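Local coordinates for protein protoporphyrinogen oxidase (Exiguobacterium sibiricum, PDB 3LOV) that probably oxidises coproporphyrinogen III to coproporphyrin III in heme b biosynthesis, using FAD as cofactor and oxygen as the electron acceptor, at residues A438-Y442 / D443-L447. Numbering follows the deposited sequence.
Sequences AGLAY and DGVGL. With FAD (flavin-adenine dinucleotide), chain B.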
loop_
_atom_site.group_PDB
_atom_site.type_symbol
_atom_site.label_atom_id
_atom_site.label_comp_id
_atom_site.label_asym_id
_atom_site.label_seq_id
_atom_site.Cartn_x
_atom_site.Cartn_y
_atom_site.Cartn_z
ATOM N N ALA A 438 -9.123 -12.470 -4.654
ATOM C CA ALA A 438 -9.195 -11.069 -4.244
ATOM C C ALA A 438 -8.062 -10.740 -3.287
ATOM O O ALA A 438 -7.497 -11.611 -2.630
ATOM C CB ALA A 438 -10.579 -10.756 -3.584
ATOM N N GLY A 439 -7.702 -9.470 -3.239
ATOM C CA GLY A 439 -6.606 -9.012 -2.432
ATOM C C GLY A 439 -5.565 -8.182 -3.147
ATOM O O GLY A 439 -5.719 -7.786 -4.300
ATOM N N LEU A 440 -4.476 -7.930 -2.437
ATOM C CA LEU A 440 -3.531 -6.892 -2.862
ATOM C C LEU A 440 -2.722 -7.234 -4.103
ATOM O O LEU A 440 -2.137 -6.328 -4.710
ATOM C CB LEU A 440 -2.611 -6.515 -1.722
ATOM C CG LEU A 440 -1.320 -7.282 -1.416
ATOM C CD1 LEU A 440 -0.493 -6.306 -0.574
ATOM C CD2 LEU A 440 -1.544 -8.595 -0.680
ATOM N N ALA A 441 -2.704 -8.514 -4.484
ATOM C CA ALA A 441 -1.972 -8.937 -5.698
ATOM C C ALA A 441 -2.699 -8.451 -6.943
ATOM O O ALA A 441 -2.103 -8.349 -8.043
ATOM C CB ALA A 441 -1.892 -10.439 -5.768
ATOM N N TYR A 442 -4.008 -8.211 -6.781
ATOM C CA TYR A 442 -4.896 -8.160 -7.958
ATOM C C TYR A 442 -5.296 -6.797 -8.479
ATOM O O TYR A 442 -4.983 -6.462 -9.628
ATOM C CB TYR A 442 -6.120 -9.055 -7.730
ATOM C CG TYR A 442 -5.704 -10.434 -7.231
ATOM C CD1 TYR A 442 -5.142 -11.363 -8.104
ATOM C CD2 TYR A 442 -5.836 -10.795 -5.894
ATOM C CE1 TYR A 442 -4.714 -12.602 -7.673
ATOM C CE2 TYR A 442 -5.429 -12.063 -5.455
ATOM C CZ TYR A 442 -4.839 -12.938 -6.331
ATOM O OH TYR A 442 -4.395 -14.186 -5.929
ATOM N N ASP A 443 -6.042 -6.050 -7.677
ATOM C CA ASP A 443 -6.748 -4.858 -8.154
ATOM C C ASP A 443 -6.287 -3.560 -7.418
ATOM O O ASP A 443 -7.085 -2.667 -7.165
ATOM C CB ASP A 443 -8.252 -5.037 -7.939
ATOM C CG ASP A 443 -8.784 -6.359 -8.483
ATOM O OD1 ASP A 443 -8.492 -6.675 -9.636
ATOM O OD2 ASP A 443 -9.513 -7.068 -7.736
ATOM N N GLY A 444 -5.005 -3.485 -7.063
ATOM C CA GLY A 444 -4.474 -2.348 -6.318
ATOM C C GLY A 444 -4.024 -2.813 -4.959
ATOM O O GLY A 444 -4.693 -3.597 -4.304
ATOM N N VAL A 445 -2.901 -2.278 -4.527
ATOM C CA VAL A 445 -2.278 -2.644 -3.283
ATOM C C VAL A 445 -2.922 -2.096 -2.008
ATOM O O VAL A 445 -2.818 -2.725 -0.966
ATOM C CB VAL A 445 -0.778 -2.246 -3.359
ATOM C CG1 VAL A 445 -0.126 -2.306 -2.007
ATOM C CG2 VAL A 445 -0.100 -3.175 -4.366
ATOM N N GLY A 446 -3.610 -0.962 -2.083
ATOM C CA GLY A 446 -4.058 -0.226 -0.884
ATOM C C GLY A 446 -5.304 -0.770 -0.214
ATOM O O GLY A 446 -6.069 -1.507 -0.825
ATOM N N LEU A 447 -5.540 -0.377 1.036
ATOM C CA LEU A 447 -6.668 -0.890 1.799
ATOM C C LEU A 447 -8.006 -0.757 1.052
ATOM O O LEU A 447 -8.783 -1.737 0.980
ATOM C CB LEU A 447 -6.733 -0.276 3.190
ATOM C CG LEU A 447 -5.566 -0.635 4.075
ATOM C CD1 LEU A 447 -5.465 0.321 5.248
ATOM C CD2 LEU A 447 -5.652 -2.048 4.583
HETATM P PA FAD B . -3.034 -9.642 4.136
HETATM O O1A FAD B . -3.204 -8.488 5.065
HETATM O O2A FAD B . -1.661 -10.087 3.797
HETATM O O5B FAD B . -3.837 -10.881 4.730
HETATM C C5B FAD B . -3.646 -12.198 4.279
HETATM C C4B FAD B . -4.245 -13.139 5.332
HETATM O O4B FAD B . -4.275 -14.484 4.848
HETATM C C3B FAD B . -3.441 -13.095 6.615
HETATM O O3B FAD B . -4.274 -12.973 7.754
HETATM C C2B FAD B . -2.713 -14.424 6.550
HETATM O O2B FAD B . -2.442 -14.960 7.797
HETATM C C1B FAD B . -3.700 -15.310 5.821
HETATM N N9A FAD B . -3.129 -16.499 5.169
HETATM C C8A FAD B . -1.919 -16.712 4.545
HETATM N N7A FAD B . -1.850 -17.989 4.092
HETATM C C5A FAD B . -3.023 -18.607 4.429
HETATM C C6A FAD B . -3.538 -19.888 4.220
HETATM N N6A FAD B . -2.855 -20.803 3.538
HETATM N N1A FAD B . -4.796 -20.209 4.703
HETATM C C2A FAD B . -5.558 -19.265 5.348
HETATM N N3A FAD B . -5.058 -17.988 5.530
HETATM C C4A FAD B . -3.817 -17.681 5.100
HETATM N N1 FAD B . -2.305 0.338 2.235
HETATM C C2 FAD B . -2.910 1.544 2.459
HETATM O O2 FAD B . -4.028 1.786 1.983
HETATM N N3 FAD B . -2.261 2.502 3.196
HETATM C C4 FAD B . -1.026 2.307 3.700
HETATM O O4 FAD B . -0.523 3.188 4.372
HETATM C C4X FAD B . -0.376 1.115 3.462
HETATM N N5 FAD B . 0.874 0.890 4.017
HETATM C C5X FAD B . 1.499 -0.337 3.778
HETATM C C6 FAD B . 2.777 -0.575 4.294
HETATM C C7 FAD B . 3.418 -1.803 4.059
HETATM C C7M FAD B . 4.785 -2.055 4.623
HETATM C C8 FAD B . 2.765 -2.818 3.335
HETATM C C8M FAD B . 3.424 -4.156 3.046
HETATM C C9 FAD B . 1.487 -2.599 2.830
HETATM C C9A FAD B . 0.840 -1.359 3.037
HETATM N N10 FAD B . -0.445 -1.135 2.529
HETATM C C10 FAD B . -1.043 0.114 2.740
HETATM C "C1'" FAD B . -1.206 -2.154 1.714
HETATM C "C2'" FAD B . -2.166 -2.922 2.655
HETATM O "O2'" FAD B . -1.413 -3.605 3.587
HETATM C "C3'" FAD B . -3.062 -3.927 1.919
HETATM O "O3'" FAD B . -4.034 -3.148 1.234
HETATM C "C4'" FAD B . -3.834 -4.928 2.815
HETATM O "O4'" FAD B . -3.272 -5.186 4.088
HETATM C "C5'" FAD B . -3.945 -6.290 2.157
HETATM O "O5'" FAD B . -4.778 -7.108 2.939
HETATM P P FAD B . -5.108 -8.567 2.434
HETATM O O1P FAD B . -5.295 -8.631 0.940
HETATM O O2P FAD B . -6.176 -9.252 3.251
HETATM O O3P FAD B . -3.721 -9.389 2.707
HETATM O O HOH W 1 -6.842 -5.358 -4.895
#
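Gly439 O is gripped from two sources: Tyr442 N closes a tight turn onto it at 3.0 Å, and a water sits 2.7 Å from the same Gly439 O. That water also accepts from Asp443 N (3.0 Å) and lies 2.8 Å from Gly444 O, bridging the two sides of the loop where no direct hydrogen bond joins them. The Asp443 carboxylate lies against the backbone of Tyr442, with OD1 in a salt bridge to Arg425 and OD2 hydrogen-bonded to Ser453. Nearer the cofactor, Leu440 CD1 and Val445 CG1 meet loosely at 4.3 Å. With Val445 CG1 anti to the backbone N (chi1 167°), that methyl comes within 3.9 Å of FAD C1', while CG2 rests against Leu440 O. The ribityl O3' donates to Val445 O, and Leu447 N donates almost straight (166°) to flavin O2 at 2.8 Å. An alanine in place of Leu447 removes CG and both methyls, and is likely to leave flavin C2 and ribityl C4' without that apolar support. The loop links strand 435-437, at the edge of the parallel FAD-binding sheet, to helix 447-463, whose N-cap Gly446 brings its first turn to the flavin.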